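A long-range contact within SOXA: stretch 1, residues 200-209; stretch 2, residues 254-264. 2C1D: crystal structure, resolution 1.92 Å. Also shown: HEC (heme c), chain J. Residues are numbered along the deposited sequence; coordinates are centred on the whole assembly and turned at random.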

ATOM      1  N   GLY A 200       3.753   5.100  -3.124  1.00 23.10           N
ATOM      2  CA  GLY A 200       2.480   4.408  -3.253  1.00 23.01           C
ATOM      3  C   GLY A 200       1.596   5.057  -4.291  1.00 22.96           C
ATOM      4  O   GLY A 200       0.417   5.295  -4.028  1.00 24.01           O
ATOM      5  N   GLN A 201       2.170   5.342  -5.450  1.00 22.16           N
ATOM      6  CA  GLN A 201       1.441   5.933  -6.559  1.00 22.63           C
ATOM      7  C   GLN A 201       0.730   4.839  -7.362  1.00 22.65           C
ATOM      8  O   GLN A 201       1.168   3.686  -7.365  1.00 22.24           O
ATOM      9  CB  GLN A 201       2.380   6.752  -7.456  1.00 23.19           C
ATOM     10  CG  GLN A 201       3.261   7.836  -6.734  1.00 23.49           C
ATOM     11  CD  GLN A 201       2.536   9.147  -6.469  1.00 23.51           C
ATOM     12  OE1 GLN A 201       1.311   9.194  -6.561  1.00 24.94           O
ATOM     13  NE2 GLN A 201       3.292  10.226  -6.134  1.00 22.38           N
ATOM     14  N   ILE A 202      -0.340   5.225  -8.045  1.00 22.94           N
ATOM     15  CA  ILE A 202      -1.123   4.321  -8.891  1.00 23.74           C
ATOM     16  C   ILE A 202      -1.113   4.716 -10.364  1.00 23.59           C
ATOM     17  O   ILE A 202      -1.877   4.172 -11.144  1.00 23.06           O
ATOM     18  CB  ILE A 202      -2.597   4.136  -8.380  1.00 23.00           C
ATOM     19  CG1 ILE A 202      -3.409   5.427  -8.427  1.00 23.52           C
ATOM     20  CG2 ILE A 202      -2.604   3.593  -6.963  1.00 23.68           C
ATOM     21  CD1 ILE A 202      -4.874   5.198  -8.119  1.00 24.97           C
ATOM     22  N   ASN A 203      -0.203   5.605 -10.764  1.00 23.92           N
ATOM     23  CA  ASN A 203      -0.078   5.959 -12.180  1.00 23.84           C
ATOM     24  C   ASN A 203       0.340   4.781 -13.067  1.00 23.91           C
ATOM     25  O   ASN A 203       0.198   4.855 -14.285  1.00 23.91           O
ATOM     26  CB  ASN A 203       0.911   7.104 -12.391  1.00 23.73           C
ATOM     27  CG  ASN A 203       2.347   6.672 -12.194  1.00 23.61           C
ATOM     28  OD1 ASN A 203       3.190   6.718 -13.135  1.00 24.93           O
ATOM     29  ND2 ASN A 203       2.657   6.262 -10.990  1.00 16.84           N
ATOM     30  N   GLY A 204       0.861   3.726 -12.458  1.00 24.19           N
ATOM     31  CA  GLY A 204       1.331   2.545 -13.160  1.00 24.21           C
ATOM     32  C   GLY A 204       0.332   1.387 -13.236  1.00 24.33           C
ATOM     33  O   GLY A 204       0.617   0.381 -13.881  1.00 24.77           O
ATOM     34  N   PHE A 205      -0.828   1.514 -12.590  1.00 23.52           N
ATOM     35  CA  PHE A 205      -1.821   0.432 -12.576  1.00 23.54           C
ATOM     36  C   PHE A 205      -2.656   0.448 -13.862  1.00 23.28           C
ATOM     37  O   PHE A 205      -2.796   1.500 -14.491  1.00 22.44           O
ATOM     38  CB  PHE A 205      -2.725   0.541 -11.333  1.00 23.46           C
ATOM     39  CG  PHE A 205      -2.091  -0.020 -10.082  1.00 22.64           C
ATOM     40  CD1 PHE A 205      -1.144   0.703  -9.395  1.00 21.44           C
ATOM     41  CD2 PHE A 205      -2.462  -1.252  -9.590  1.00 24.13           C
ATOM     42  CE1 PHE A 205      -0.544   0.204  -8.251  1.00 21.27           C
ATOM     43  CE2 PHE A 205      -1.863  -1.775  -8.449  1.00 22.74           C
ATOM     44  CZ  PHE A 205      -0.886  -1.011  -7.772  1.00 22.70           C
ATOM     45  N   PRO A 206      -3.200  -0.690 -14.291  1.00 24.27           N
ATOM     46  CA  PRO A 206      -2.994  -2.007 -13.682  1.00 24.21           C
ATOM     47  C   PRO A 206      -1.550  -2.532 -13.811  1.00 24.10           C
ATOM     48  O   PRO A 206      -0.837  -2.213 -14.770  1.00 24.78           O
ATOM     49  CB  PRO A 206      -3.967  -2.931 -14.473  1.00 24.84           C
ATOM     50  CG  PRO A 206      -4.840  -2.032 -15.283  1.00 25.25           C
ATOM     51  CD  PRO A 206      -4.100  -0.744 -15.455  1.00 24.55           C
ATOM     52  N   THR A 207      -1.166  -3.355 -12.844  1.00 23.47           N
ATOM     53  CA  THR A 207       0.222  -3.713 -12.566  1.00 23.49           C
ATOM     54  C   THR A 207       0.443  -5.202 -12.538  1.00 23.36           C
ATOM     55  O   THR A 207      -0.340  -5.941 -11.945  1.00 23.78           O
ATOM     56  CB  THR A 207       0.589  -3.132 -11.213  1.00 23.53           C
ATOM     57  OG1 THR A 207       0.584  -1.695 -11.322  1.00 23.53           O
ATOM     58  CG2 THR A 207       1.990  -3.521 -10.794  1.00 23.80           C
ATOM     59  N   TYR A 208       1.510  -5.659 -13.179  1.00 23.67           N
ATOM     60  CA  TYR A 208       1.849  -7.071 -13.098  1.00 23.94           C
ATOM     61  C   TYR A 208       2.767  -7.194 -11.891  1.00 24.77           C
ATOM     62  O   TYR A 208       3.813  -6.558 -11.855  1.00 24.28           O
ATOM     63  CB  TYR A 208       2.553  -7.514 -14.371  1.00 23.95           C
ATOM     64  CG  TYR A 208       2.930  -8.974 -14.394  1.00 24.50           C
ATOM     65  CD1 TYR A 208       4.168  -9.387 -13.919  1.00 26.91           C
ATOM     66  CD2 TYR A 208       2.073  -9.931 -14.900  1.00 24.75           C
ATOM     67  CE1 TYR A 208       4.543 -10.724 -13.938  1.00 26.23           C
ATOM     68  CE2 TYR A 208       2.442 -11.280 -14.929  1.00 26.87           C
ATOM     69  CZ  TYR A 208       3.683 -11.660 -14.436  1.00 26.67           C
ATOM     70  OH  TYR A 208       4.098 -12.959 -14.481  1.00 25.67           O
ATOM     71  N   ARG A 209       2.337  -7.932 -10.875  1.00 25.41           N
ATOM     72  CA  ARG A 209       3.179  -8.188  -9.707  1.00 27.00           C
ATOM     73  C   ARG A 209       3.974  -9.498  -9.884  1.00 26.97           C
ATOM     74  O   ARG A 209       3.389 -10.565 -10.051  1.00 26.65           O
ATOM     75  CB  ARG A 209       2.313  -8.271  -8.455  1.00 27.12           C
ATOM     76  CG  ARG A 209       1.731  -6.929  -8.017  1.00 28.42           C
ATOM     77  CD  ARG A 209       1.275  -6.900  -6.583  1.00 28.61           C
ATOM     78  NE  ARG A 209       2.413  -7.122  -5.708  1.00 28.35           N
ATOM     79  CZ  ARG A 209       2.348  -7.321  -4.411  1.00 29.77           C
ATOM     80  NH1 ARG A 209       1.175  -7.293  -3.781  1.00 27.67           N
ATOM     81  NH2 ARG A 209       3.472  -7.532  -3.743  1.00 30.17           N
ATOM     82  N   GLY A 254       0.663  14.616 -13.144  1.00 26.54           N
ATOM     83  CA  GLY A 254       1.887  15.057 -13.802  1.00 26.71           C
ATOM     84  C   GLY A 254       2.765  13.902 -14.235  1.00 27.06           C
ATOM     85  O   GLY A 254       3.450  13.982 -15.256  1.00 26.57           O
ATOM     86  N   LEU A 255       2.773  12.820 -13.461  1.00 27.48           N
ATOM     87  CA  LEU A 255       3.423  11.591 -13.910  1.00 27.88           C
ATOM     88  C   LEU A 255       2.657  11.034 -15.110  1.00 27.71           C
ATOM     89  O   LEU A 255       1.449  11.274 -15.253  1.00 29.03           O
ATOM     90  CB  LEU A 255       3.464  10.550 -12.787  1.00 27.85           C
ATOM     91  CG  LEU A 255       4.313  10.893 -11.565  1.00 28.60           C
ATOM     92  CD1 LEU A 255       3.950   9.992 -10.409  1.00 27.55           C
ATOM     93  CD2 LEU A 255       5.801  10.791 -11.875  1.00 30.19           C
ATOM     94  N   SER A 256       3.336  10.279 -15.964  1.00 26.62           N
ATOM     95  CA  SER A 256       2.666   9.619 -17.063  1.00 26.02           C
ATOM     96  C   SER A 256       1.905   8.366 -16.623  1.00 25.12           C
ATOM     97  O   SER A 256       2.295   7.601 -15.721  1.00 25.82           O
ATOM     98  CB  SER A 256       3.644   9.202 -18.180  1.00 26.45           C
ATOM     99  OG  SER A 256       4.397  10.292 -18.693  1.00 26.37           O
ATOM    100  N   VAL A 257       0.827   8.124 -17.327  1.00 24.55           N
ATOM    101  CA  VAL A 257       0.216   6.826 -17.323  1.00 23.44           C
ATOM    102  C   VAL A 257       1.251   5.845 -17.888  1.00 23.73           C
ATOM    103  O   VAL A 257       1.680   5.993 -19.026  1.00 23.81           O
ATOM    104  CB  VAL A 257      -1.044   6.828 -18.194  1.00 22.78           C
ATOM    105  CG1 VAL A 257      -1.599   5.455 -18.297  1.00 23.02           C
ATOM    106  CG2 VAL A 257      -2.100   7.746 -17.600  1.00 23.31           C
ATOM    107  N   GLU A 258       1.624   4.835 -17.113  1.00 23.74           N
ATOM    108  CA  GLU A 258       2.597   3.837 -17.576  1.00 23.97           C
ATOM    109  C   GLU A 258       1.984   2.817 -18.541  1.00 24.13           C
ATOM    110  O   GLU A 258       2.715   2.199 -19.326  1.00 24.89           O
ATOM    111  CB  GLU A 258       3.293   3.169 -16.380  1.00 24.37           C
ATOM    112  CG  GLU A 258       4.125   4.200 -15.612  1.00 24.74           C
ATOM    113  CD  GLU A 258       4.878   3.689 -14.397  1.00 25.58           C
ATOM    114  OE1 GLU A 258       5.215   2.490 -14.292  1.00 25.42           O
ATOM    115  OE2 GLU A 258       5.192   4.537 -13.530  1.00 26.68           O
ATOM    116  N   GLY A 259       0.657   2.697 -18.526  1.00 23.67           N
ATOM    117  CA  GLY A 259      -0.066   1.686 -19.285  1.00 24.02           C
ATOM    118  C   GLY A 259      -0.267   0.473 -18.422  1.00 24.25           C
ATOM    119  O   GLY A 259      -1.253   0.375 -17.712  1.00 24.30           O
ATOM    120  N   VAL A 260       0.678  -0.459 -18.481  1.00 24.96           N
ATOM    121  CA  VAL A 260       0.713  -1.581 -17.548  1.00 25.55           C
ATOM    122  C   VAL A 260       2.126  -1.709 -17.005  1.00 25.75           C
ATOM    123  O   VAL A 260       3.078  -1.933 -17.760  1.00 26.07           O
ATOM    124  CB  VAL A 260       0.257  -2.948 -18.173  1.00 26.20           C
ATOM    125  CG1 VAL A 260      -1.258  -3.034 -18.280  1.00 27.17           C
ATOM    126  CG2 VAL A 260       0.937  -3.225 -19.527  1.00 24.98           C
ATOM    127  N   SER A 261       2.270  -1.528 -15.694  1.00 25.17           N
ATOM    128  CA  SER A 261       3.578  -1.445 -15.083  1.00 24.74           C
ATOM    129  C   SER A 261       4.008  -2.809 -14.572  1.00 24.97           C
ATOM    130  O   SER A 261       3.210  -3.737 -14.544  1.00 25.09           O
ATOM    131  CB  SER A 261       3.586  -0.419 -13.950  1.00 24.69           C
ATOM    132  OG  SER A 261       2.958  -0.918 -12.801  1.00 23.62           O
ATOM    133  N   VAL A 262       5.287  -2.934 -14.225  1.00 24.57           N
ATOM    134  CA  VAL A 262       5.803  -4.152 -13.572  1.00 24.79           C
ATOM    135  C   VAL A 262       6.409  -3.784 -12.226  1.00 24.51           C
ATOM    136  O   VAL A 262       7.218  -2.857 -12.129  1.00 24.05           O
ATOM    137  CB  VAL A 262       6.875  -4.867 -14.430  1.00 24.74           C
ATOM    138  CG1 VAL A 262       7.313  -6.159 -13.773  1.00 25.62           C
ATOM    139  CG2 VAL A 262       6.315  -5.148 -15.840  1.00 26.07           C
ATOM    140  N   ARG A 263       5.992  -4.509 -11.197  1.00 25.21           N
ATOM    141  CA  ARG A 263       6.454  -4.299  -9.816  1.00 25.88           C
ATOM    142  C   ARG A 263       6.705  -5.676  -9.179  1.00 27.52           C
ATOM    143  O   ARG A 263       6.377  -6.697  -9.800  1.00 26.44           O
ATOM    144  CB  ARG A 263       5.377  -3.522  -9.034  1.00 25.52           C
ATOM    145  CG  ARG A 263       5.043  -2.156  -9.619  1.00 22.38           C
ATOM    146  CD  ARG A 263       6.074  -1.093  -9.329  1.00 22.62           C
ATOM    147  NE  ARG A 263       5.666   0.210  -9.839  1.00 21.94           N
ATOM    148  CZ  ARG A 263       5.884   0.640 -11.077  1.00 23.99           C
ATOM    149  NH1 ARG A 263       5.421   1.826 -11.432  1.00 23.62           N
ATOM    150  NH2 ARG A 263       6.552  -0.105 -11.961  1.00 23.84           N
ATOM    151  N   HIS A 264       7.290  -5.724  -7.973  1.00 29.92           N
ATOM    152  CA  HIS A 264       7.403  -6.991  -7.203  1.00 32.65           C
ATOM    153  C   HIS A 264       6.005  -7.445  -6.791  1.00 32.68           C
ATOM    154  O   HIS A 264       5.124  -6.666  -6.462  1.00 32.18           O
ATOM    155  CB  HIS A 264       8.326  -6.853  -5.959  1.00 33.78           C
ATOM    156  CG  HIS A 264       8.180  -7.955  -4.926  1.00 40.86           C
ATOM    157  ND1 HIS A 264       9.267  -8.510  -4.273  1.00 47.33           N
ATOM    158  CD2 HIS A 264       7.082  -8.549  -4.376  1.00 46.69           C
ATOM    159  CE1 HIS A 264       8.847  -9.415  -3.399  1.00 48.79           C
ATOM    160  NE2 HIS A 264       7.526  -9.463  -3.445  1.00 48.43           N
ATOM    161  OXT HIS A 264       5.668  -8.621  -6.771  1.00 33.64           O
TER
HETATM  162 FE   HEC J1292       1.210   0.583   0.479  1.00 24.55          FE
HETATM  163  CHA HEC J1292       2.869  -0.693  -2.222  1.00 25.00           C
HETATM  164  CHB HEC J1292      -0.955   2.174  -1.709  1.00 21.51           C
HETATM  165  CHC HEC J1292      -0.559   1.749   3.107  1.00 23.99           C
HETATM  166  CHD HEC J1292       3.614  -0.553   2.593  1.00 25.04           C
HETATM  167  NA  HEC J1292       1.007   0.716  -1.608  1.00 23.05           N
HETATM  168  C1A HEC J1292       1.810   0.103  -2.525  1.00 22.33           C
HETATM  169  C2A HEC J1292       1.352   0.464  -3.839  1.00 24.34           C
HETATM  170  C3A HEC J1292       0.275   1.265  -3.682  1.00 22.04           C
HETATM  171  C4A HEC J1292       0.051   1.439  -2.275  1.00 22.22           C
HETATM  172  CMA HEC J1292      -0.590   1.900  -4.768  1.00 22.47           C
HETATM  173  CAA HEC J1292       1.978   0.010  -5.180  1.00 24.24           C
HETATM  174  CBA HEC J1292       2.867   1.142  -5.723  1.00 23.12           C
HETATM  175  CGA HEC J1292       3.455   0.782  -7.083  1.00 24.88           C
HETATM  176  O1A HEC J1292       4.202   1.620  -7.635  1.00 22.35           O
HETATM  177  O2A HEC J1292       3.200  -0.351  -7.612  1.00 26.19           O
HETATM  178  NB  HEC J1292      -0.408   1.717   0.659  1.00 23.02           N
HETATM  179  C1B HEC J1292      -1.201   2.240  -0.350  1.00 22.72           C
HETATM  180  C2B HEC J1292      -2.365   2.821   0.242  1.00 23.84           C
HETATM  181  C3B HEC J1292      -2.256   2.723   1.562  1.00 24.69           C
HETATM  182  C4B HEC J1292      -1.046   2.002   1.845  1.00 24.60           C
HETATM  183  CMB HEC J1292      -3.468   3.536  -0.543  1.00 25.86           C
HETATM  184  CAB HEC J1292      -3.280   3.221   2.605  1.00 25.72           C
HETATM  185  CBB HEC J1292      -4.493   2.613   2.432  1.00 29.23           C
HETATM  186  NC  HEC J1292       1.490   0.603   2.505  1.00 23.18           N
HETATM  187  C1C HEC J1292       0.643   1.163   3.409  1.00 25.43           C
HETATM  188  C2C HEC J1292       1.162   0.937   4.744  1.00 23.44           C
HETATM  189  C3C HEC J1292       2.338   0.295   4.612  1.00 22.39           C
HETATM  190  C4C HEC J1292       2.543   0.094   3.182  1.00 26.07           C
HETATM  191  CMC HEC J1292       0.418   1.429   6.006  1.00 23.82           C
HETATM  192  CAC HEC J1292       3.401  -0.207   5.648  1.00 25.77           C
HETATM  193  CBC HEC J1292       3.108  -0.801   6.814  1.00 23.78           C
HETATM  194  ND  HEC J1292       2.914  -0.443   0.236  1.00 25.21           N
HETATM  195  C1D HEC J1292       3.774  -0.825   1.269  1.00 26.63           C
HETATM  196  C2D HEC J1292       4.886  -1.580   0.726  1.00 26.24           C
HETATM  197  C3D HEC J1292       4.639  -1.630  -0.762  1.00 25.16           C
HETATM  198  C4D HEC J1292       3.408  -0.903  -0.973  1.00 25.11           C
HETATM  199  CMD HEC J1292       6.073  -2.210   1.477  1.00 27.18           C
HETATM  200  CAD HEC J1292       5.537  -2.269  -1.849  1.00 26.75           C
HETATM  201  CBD HEC J1292       6.719  -1.315  -2.105  1.00 26.40           C
HETATM  202  CGD HEC J1292       6.306  -0.044  -2.821  1.00 27.65           C
HETATM  203  O1D HEC J1292       5.999   0.992  -2.192  1.00 28.10           O
HETATM  204  O2D HEC J1292       6.277  -0.018  -4.054  1.00 26.41           O

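The contact joins residues at least 52 positions apart in sequence and reads as a loop that fits against a loop and then runs into a short parallel pairing of strands, with 717 Å² buried in all. The first few residues of stretch 1 belong mostly to the heme. G200 makes no contact with stretch 2; its positive phi favours glycine, and a CB there would be crowded by C4A of the heme. Q201 points toward stretch 2 but gives it little more than a brush between its CD and L255 CD1 at 4.3 Å. I202 turns away, its CG2 packing 3.4 Å from the heme methyl CMA.

I202 also opens a type I turn that closes at F205, with F205 N bonded to I202 O at 3.2 Å. The turn presents N203 and G204 to the partner. N203 is the most heavily covered residue of the contact: its side chain reaches into stretch 2 among L255, S256 and E258, a polar pocket that suits a short amide. Its backbone is put to work as well, since E258 N donates to N203 O at 3.2 Å in a nearly straight hydrogen bond.

G204 shows the rule of the missing side chain. An ideal CB would point toward stretch 2 and sit 3.0 Å from both S261 OG and R263 NH1, and 3.2 Å from E258 OE1. Glycine leaves that space to a polar cluster, in which R263 NH1 and E258 OE1 form a salt bridge at 2.9 Å. Its carbonyl is equally useful: S261 OG donates to G204 O at 2.9 Å, and S261 N adds a weak bond to G204 O at 3.1 Å. A small serine, with chi1 in p, thus binds the turn through both side chain and backbone.

F205 faces away from stretch 2, its CE1 lying 3.8 Å from heme O2A. P206 follows through a cis peptide bond, and its carbonyl accepts a weak hydrogen bond from S261 N at 3.3 Å, with V260 CA making a CA-H...O contact to P206 O at 3.2 Å.

From T207 the chains pair as parallel strands, 26° apart in direction. T207, R209, S261 and R263 share one face; Y208 and V262 share the other. T207 OG1 lies 2.9 Å from S261 OG, while its methyl CG2 packs 3.5 Å from R263 CG, so one branched residue meets both a hydroxyl and an aliphatic stem. That stem carries the R263 guanidinium onward, where NE donates to heme O1A at 3.0 Å.

Y208 supplies the straightest strand bonds: Y208 N to S261 O at 2.9 Å, and R263 N to Y208 O at 3.1 Å, both at 173°.

R209 finishes the contact at the chain terminus. Its NE donates to H264 O at 2.9 Å, and NE also forms a long salt bridge to H264 OXT at 3.7 Å; an arginine suits a neighbour whose main chain ends in a carboxylate.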